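Local coordinates for VapB family protein (Caulobacter crescentus, PDB 5L6L) that binds operator DNA together with the VapC toxin as the antitoxin of the VapBC1 pair, and probably restrains the ribonuclease activity expected of that toxin, at the interface of chains B and A and the interface of chains C and A. Numbering follows the deposited sequence. Chains: chain A, VapB family protein; chain B/C, Ribonuclease VapC.

Contact 1: the interface of chains B and A. Residues chain B 8, 11, 47; chain A 82-84.
A:Arg82 runs extended past B:Asn8, B:Ile11 and B:Arg47 (phi -120°, psi 135°), A:Pro83 stays extended in a polyproline-like conformation, and A:Gly84 turns to a positive phi. This stretch lies between two parts of the toxin. On one side B:Arg47 reaches in on a chain extended from CG to NE and turns its guanidinium toward the antitoxin backbone. Its NH1 donates to the carbonyl oxygen O of A:Arg82 at 2.9 Å, nearly in line with the C=O bond (165°), and NH2 adds a weak bond to the same oxygen at 3.1 Å. B:Arg47 is poorly ordered, which limits confidence in this fork, and the proximity of NH1 to A:Gly84 is too doubtful to interpret. Opposite it stand two side chains of helix 7-14. The CD1 branch of B:Ile11 packs on A:Arg82 CB at 4.1 Å, the two side chains meeting roughly at right angles. The amide oxygen OD1 of B:Asn8 faces A:Arg82 CD at 3.6 Å, with amide and guanidinium planes almost perpendicular. B:Asp6, a predicted magnesium ligand, is close in sequence to this helix, so the contact probably places the antitoxin C-terminus beside the toxin's active site.

Contact 2: the interface of chains C and A. Residues chain C 14, 21, 54, 58; chain A 62-63, 65-68.
C:Arg58 reaches across to the antitoxin backbone, where its NH1 donates to the carbonyl oxygen O of A:Pro66 at 2.7 Å. That donor stands above the carbonyl plane (46° out of it), so the bond does not use a lone-pair direction. A second, weak bond from NH1 to A:Leu62 O, at 3.2 Å, ties the same nitrogen to the end of the antitoxin helix 58-63. A bend at chi3 (53°) swings the guanidinium away from the straight run of CB, CG and CD, while NE points at C:Arg14 O within its own chain at a doubtfully short separation. The packing is close around this arginine. The methyl CE of selenomethionine A:Met65 lies 3.9 Å from C:Arg58 CG, the two side chains passing in opposite directions. C:Leu54 divides its branches: CD1 meets the ring of A:Pro66 (3.7 Å to CB), and CD2 lies on the backbone of A:Arg67, 3.4 Å from its carbonyl carbon C, and near the CD of A:Pro68. The far side is looser. C:Thr21 and A:Asn63 meet through water 1, which lies 2.9 Å from C:Thr21 OG1 and 3.1 Å from A:Asn63 OD1. In the fold, the contact joins toxin helix 53-65, with helix 18-24 on the water-linked side, to antitoxin helix 58-63 and the irregular segment after it, where the chain has left its strand-rich N-terminal part.

Contact 3: the interface of chains B and A. Residues chain B 88, 90, 93-94; chain A 78.
A:Leu78 lies against B:Arg90, B:Val93 and B:Val94 of the toxin's PIN domain, the fold that defines the VapC family. Beginning at CB, the neighbour is the methyl CG2 of B:Val94, at 4.3 Å, a distant contact. The same methyl approaches the backbone O of A:Leu78 at 3.5 Å, so B:Val94 covers the base of the leucine rather than its tip. CG lies beside the backbone N, opposite the carbonyl carbon (chi1 -63°), which carries the fork toward the start of toxin helix 93-104. There the branches separate. CD1 meets B:Val93 CG1 at 4.0 Å, a methyl-to-methyl contact. CD2 reaches the aliphatic part of B:Arg90, 3.5 Å from its CG, and also lies 3.6 Å from the backbone O of that residue. B:Arg90 can present this methylene because its CG is trans to the backbone N (chi1 -173°) and the chain bends only farther out, at chi3 (63°), which carries NH2 back toward the leucine backbone, 4.1 Å from A:Leu78 N. B:Tyr88 stands at the margin, with its phenol OH 4.4 Å from CD2. B:Asp95, a predicted magnesium ligand, follows B:Val94 directly on the same helix.

Contact 4: the interface of chains C and A. Residues chain C 90; chain A 77, 79-81.
The backbone carbonyl oxygen O of A:Phe79 accepts from C:Arg90 NH1 at 2.7 Å, in a bond close to straight at the hydrogen (159°). The oxygen lies almost exactly in the guanidinium plane, so the N-H points at its acceptor without twisting the group. C:Arg90 CG and CD follow the same carbonyl, each 3.3 Å from A:Phe79 O, so the arginine curls round this oxygen. CG stands opposite the backbone N, and the chain turns at chi3 (68°), bringing NH1 back to the oxygen that CG and CD already flank. A:Phe79 takes the edge of the guanidinium; A:Glu81 lies over a face. Its CG sits displaced toward the rim, 3.6 Å from C:Arg90 CZ. Its carboxylate then closes a salt bridge, OE2 to NH2, at 3.2 Å. OE2 comes down over NH2 from the same face that CG covers, well out of the guanidinium plane; with the planes 78° apart, this is a one-oxygen charge contact and not a coplanar two-oxygen fork. A:Asp77 adds a further negative group nearby, its OD1 4.6 Å from C:Arg90 NH1, which may strengthen the field around the guanidinium without contact. A:Pro80, between the two gripping residues, brings its O to 3.6 Å from C:Arg90 CD. In the fold, the arginine opens the short 3-10 helix 90-92 of the toxin, and its partners belong to the irregular C-terminal tail of the antitoxin, well beyond helix 58-63.

Contact 1: the interface of chains B and A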
# COMPACT_ATOMS: atom_id res chain seq x y z
N ASN B 8 -8.07 -6.58 30.54
CA ASN B 8 -8.11 -6.79 32.00
C ASN B 8 -8.76 -5.61 32.70
O ASN B 8 -9.55 -5.80 33.64
CB ASN B 8 -6.72 -7.02 32.59
CG ASN B 8 -6.27 -8.42 32.42
OD1 ASN B 8 -5.47 -8.71 31.53
ND2 ASN B 8 -6.78 -9.33 33.26
N ILE B 11 -12.29 -5.93 32.27
CA ILE B 11 -12.84 -6.98 33.12
C ILE B 11 -13.09 -6.44 34.52
O ILE B 11 -14.19 -6.58 35.07
CB ILE B 11 -11.92 -8.21 33.13
CG1 ILE B 11 -12.03 -8.97 31.81
CG2 ILE B 11 -12.27 -9.15 34.25
CD1 ILE B 11 -10.88 -9.97 31.60
N ARG B 47 -17.64 -18.80 31.16
CA ARG B 47 -16.45 -19.48 31.64
C ARG B 47 -16.81 -20.52 32.70
O ARG B 47 -16.46 -21.69 32.58
CB ARG B 47 -15.46 -18.46 32.20
CG ARG B 47 -14.01 -18.80 31.93
CD ARG B 47 -13.16 -17.67 32.45
NE ARG B 47 -11.78 -17.78 31.99
CZ ARG B 47 -10.91 -16.77 32.03
NH1 ARG B 47 -11.30 -15.58 32.49
NH2 ARG B 47 -9.67 -16.95 31.59
N ARG A 82 -7.00 -14.75 31.04
CA ARG A 82 -6.97 -13.51 31.75
C ARG A 82 -7.68 -13.74 33.07
O ARG A 82 -8.73 -14.40 33.09
CB ARG A 82 -7.67 -12.41 30.95
CG ARG A 82 -7.11 -12.28 29.57
CD ARG A 82 -7.08 -10.86 29.19
NE ARG A 82 -7.09 -10.70 27.75
CZ ARG A 82 -6.08 -10.23 27.05
NH1 ARG A 82 -6.19 -10.13 25.74
NH2 ARG A 82 -4.97 -9.88 27.66
N PRO A 83 -7.13 -13.26 34.18
CA PRO A 83 -7.85 -13.39 35.46
C PRO A 83 -9.24 -12.76 35.38
O PRO A 83 -9.40 -11.63 34.89
CB PRO A 83 -6.94 -12.68 36.47
CG PRO A 83 -5.65 -12.38 35.73
CD PRO A 83 -5.71 -12.94 34.36
N GLY A 84 -10.25 -13.50 35.84
CA GLY A 84 -11.61 -12.99 35.85
C GLY A 84 -12.49 -13.42 34.69
O GLY A 84 -12.05 -13.54 33.54

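Contact 2: the interface of chains C and A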
# COMPACT_ATOMS: atom_id res chain seq x y z
N ARG C 14 -1.20 -18.82 0.65
CA ARG C 14 -0.01 -17.97 0.69
C ARG C 14 1.25 -18.77 0.35
O ARG C 14 2.10 -18.30 -0.42
CB ARG C 14 0.11 -17.31 2.07
CG ARG C 14 1.21 -16.23 2.16
CD ARG C 14 1.69 -15.92 3.57
NE ARG C 14 2.03 -17.15 4.25
CZ ARG C 14 1.94 -17.35 5.57
NH1 ARG C 14 1.52 -16.37 6.36
NH2 ARG C 14 2.25 -18.54 6.09
N THR C 21 -4.22 -24.62 -3.74
CA THR C 21 -4.30 -23.75 -4.92
C THR C 21 -5.20 -24.37 -5.99
O THR C 21 -6.05 -23.68 -6.56
CB THR C 21 -2.90 -23.44 -5.48
OG1 THR C 21 -2.20 -24.64 -5.82
CG2 THR C 21 -2.07 -22.60 -4.52
N LEU C 54 9.48 -13.41 -0.15
CA LEU C 54 8.32 -14.14 -0.62
C LEU C 54 7.31 -14.03 0.52
O LEU C 54 7.55 -13.29 1.47
CB LEU C 54 8.73 -15.56 -0.94
CG LEU C 54 8.19 -16.44 -2.06
CD1 LEU C 54 8.32 -15.87 -3.48
CD2 LEU C 54 8.98 -17.72 -1.97
N ARG C 58 3.77 -12.79 -1.58
CA ARG C 58 2.61 -13.61 -1.90
C ARG C 58 1.37 -13.14 -1.14
O ARG C 58 0.28 -13.06 -1.72
CB ARG C 58 2.94 -15.09 -1.66
CG ARG C 58 4.12 -15.57 -2.48
CD ARG C 58 4.44 -17.03 -2.26
NE ARG C 58 3.26 -17.86 -2.47
CZ ARG C 58 3.02 -18.48 -3.61
NH1 ARG C 58 3.88 -18.39 -4.61
NH2 ARG C 58 1.92 -19.19 -3.74
N LEU A 62 0.01 -16.07 -8.50
CA LEU A 62 0.47 -16.91 -7.38
C LEU A 62 1.32 -18.09 -7.86
O LEU A 62 2.45 -18.26 -7.42
CB LEU A 62 -0.69 -17.37 -6.51
CG LEU A 62 -0.63 -16.95 -5.02
CD1 LEU A 62 -0.14 -15.52 -4.76
CD2 LEU A 62 -1.96 -17.14 -4.33
N ASN A 63 0.82 -18.86 -8.82
CA ASN A 63 1.59 -19.98 -9.34
C ASN A 63 2.75 -19.58 -10.24
O ASN A 63 3.57 -20.44 -10.58
CB ASN A 63 0.67 -20.93 -10.11
CG ASN A 63 -0.25 -21.72 -9.19
OD1 ASN A 63 0.06 -21.93 -8.03
ND2 ASN A 63 -1.39 -22.15 -9.72
N MSE A 65 4.84 -17.34 -9.14
CA MSE A 65 5.81 -16.86 -8.18
C MSE A 65 6.39 -18.03 -7.45
O MSE A 65 5.69 -19.02 -7.26
CB MSE A 65 5.16 -15.89 -7.20
CG MSE A 65 4.47 -14.74 -7.86
SE MSE A 65 3.20 -13.85 -6.66
CE MSE A 65 4.48 -13.05 -5.42
N PRO A 66 7.65 -17.94 -7.04
CA PRO A 66 8.22 -19.02 -6.23
C PRO A 66 7.34 -19.26 -5.02
O PRO A 66 6.56 -18.40 -4.60
CB PRO A 66 9.60 -18.48 -5.84
CG PRO A 66 9.90 -17.46 -6.82
CD PRO A 66 8.61 -16.85 -7.19
N ARG A 67 7.43 -20.47 -4.48
CA ARG A 67 6.75 -20.75 -3.22
C ARG A 67 7.77 -20.93 -2.10
O ARG A 67 8.96 -21.18 -2.36
CB ARG A 67 5.87 -22.00 -3.33
CG ARG A 67 6.63 -23.29 -3.46
CD ARG A 67 5.69 -24.47 -3.66
NE ARG A 67 4.82 -24.29 -4.82
CZ ARG A 67 4.14 -25.28 -5.41
NH1 ARG A 67 4.24 -26.53 -4.95
NH2 ARG A 67 3.37 -25.02 -6.45
N PRO A 68 7.37 -20.75 -0.85
CA PRO A 68 8.28 -21.04 0.26
C PRO A 68 8.61 -22.53 0.33
O PRO A 68 7.88 -23.37 -0.19
CB PRO A 68 7.49 -20.58 1.50
CG PRO A 68 6.45 -19.66 0.98
CD PRO A 68 6.13 -20.08 -0.42
O HOH W 1 0.51 -24.78 -6.76

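Contact 3: the interface of chains B and A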
# COMPACT_ATOMS: atom_id res chain seq x y z
N TYR B 88 7.86 -11.09 15.51
CA TYR B 88 6.66 -11.86 15.81
C TYR B 88 6.71 -12.42 17.22
O TYR B 88 7.77 -12.74 17.75
CB TYR B 88 6.47 -13.03 14.84
CG TYR B 88 5.25 -13.90 15.14
CD1 TYR B 88 3.97 -13.46 14.84
CD2 TYR B 88 5.39 -15.16 15.70
CE1 TYR B 88 2.85 -14.23 15.09
CE2 TYR B 88 4.28 -15.96 15.95
CZ TYR B 88 3.01 -15.49 15.64
OH TYR B 88 1.89 -16.28 15.89
N ARG B 90 3.92 -15.19 19.23
CA ARG B 90 2.63 -15.87 19.33
C ARG B 90 1.86 -15.41 20.56
O ARG B 90 0.63 -15.21 20.50
CB ARG B 90 2.85 -17.38 19.37
CG ARG B 90 1.59 -18.21 19.30
CD ARG B 90 1.80 -19.59 19.92
NE ARG B 90 2.10 -19.39 21.33
CZ ARG B 90 1.17 -19.22 22.26
NH1 ARG B 90 1.53 -19.01 23.52
NH2 ARG B 90 -0.11 -19.28 21.94
N VAL B 93 -0.05 -11.72 20.32
CA VAL B 93 -0.84 -11.34 19.14
C VAL B 93 -2.08 -10.58 19.55
O VAL B 93 -2.34 -9.47 19.06
CB VAL B 93 -1.18 -12.59 18.30
CG1 VAL B 93 -2.14 -12.23 17.20
CG2 VAL B 93 0.09 -13.22 17.74
N VAL B 94 -2.86 -11.14 20.48
CA VAL B 94 -4.14 -10.53 20.85
C VAL B 94 -3.93 -9.15 21.45
O VAL B 94 -4.54 -8.17 21.00
CB VAL B 94 -4.91 -11.45 21.80
CG1 VAL B 94 -6.13 -10.74 22.27
CG2 VAL B 94 -5.26 -12.73 21.07
N LEU A 78 -3.94 -18.46 20.68
CA LEU A 78 -3.57 -17.06 20.74
C LEU A 78 -4.26 -16.32 21.89
O LEU A 78 -3.64 -15.44 22.51
CB LEU A 78 -3.88 -16.39 19.40
CG LEU A 78 -3.13 -16.89 18.18
CD1 LEU A 78 -3.44 -15.98 16.99
CD2 LEU A 78 -1.62 -17.02 18.41

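Contact 4: the interface of chains C and A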
# COMPACT_ATOMS: atom_id res chain seq x y z
N ARG C 90 -11.47 -21.52 25.24
CA ARG C 90 -10.37 -20.59 25.00
C ARG C 90 -9.65 -20.86 23.68
O ARG C 90 -9.39 -19.94 22.92
CB ARG C 90 -9.36 -20.63 26.15
CG ARG C 90 -8.33 -19.51 25.99
CD ARG C 90 -7.68 -19.07 27.27
NE ARG C 90 -6.83 -20.11 27.80
CZ ARG C 90 -5.59 -20.36 27.38
NH1 ARG C 90 -5.05 -19.63 26.41
NH2 ARG C 90 -4.90 -21.36 27.94
N ASP A 77 -3.80 -21.20 20.02
CA ASP A 77 -3.87 -20.79 21.43
C ASP A 77 -3.59 -19.31 21.65
O ASP A 77 -3.11 -18.92 22.71
CB ASP A 77 -2.93 -21.62 22.28
CG ASP A 77 -3.54 -22.92 22.66
OD1 ASP A 77 -4.67 -22.86 23.20
OD2 ASP A 77 -2.92 -23.99 22.39
N PHE A 79 -5.52 -16.62 22.17
CA PHE A 79 -6.22 -15.88 23.23
C PHE A 79 -5.77 -16.31 24.63
O PHE A 79 -5.91 -17.48 24.98
CB PHE A 79 -7.73 -16.04 23.07
CG PHE A 79 -8.29 -15.01 22.22
CD1 PHE A 79 -8.65 -13.78 22.76
CD2 PHE A 79 -8.35 -15.19 20.84
CE1 PHE A 79 -9.11 -12.76 21.95
CE2 PHE A 79 -8.82 -14.17 20.01
CZ PHE A 79 -9.20 -12.95 20.57
N PRO A 80 -5.23 -15.41 25.44
CA PRO A 80 -4.64 -15.82 26.72
C PRO A 80 -5.68 -16.06 27.80
O PRO A 80 -6.83 -15.62 27.72
CB PRO A 80 -3.76 -14.61 27.09
CG PRO A 80 -4.51 -13.45 26.51
CD PRO A 80 -5.11 -13.95 25.21
N GLU A 81 -5.25 -16.76 28.84
CA GLU A 81 -5.98 -16.72 30.10
C GLU A 81 -5.86 -15.33 30.70
O GLU A 81 -4.77 -14.79 30.85
CB GLU A 81 -5.44 -17.72 31.12
CG GLU A 81 -5.50 -19.18 30.73
CD GLU A 81 -4.52 -20.02 31.52
OE1 GLU A 81 -4.06 -19.57 32.61
OE2 GLU A 81 -4.19 -21.14 31.05

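One antitoxin chain contacts toxin C first and then alternates between C and B along its tail. Contact 2 holds helix 58-63 and the following segment on chain C; its C-alpha centre is about 24 Å from that of contact 3 and 41 Å from that of contact 1. Contacts 4 and 3 interleave (77 and 79-81 on chain C, 78 on chain B), centres about 10 Å apart; contact 1 follows at 82-84 on chain B, 11 Å from contact 4. Toxin residue 90 serves twice, in contacts 3 and 4. The tail thus bridges chains B and C, which probably helps hold the toxins together in the assembly.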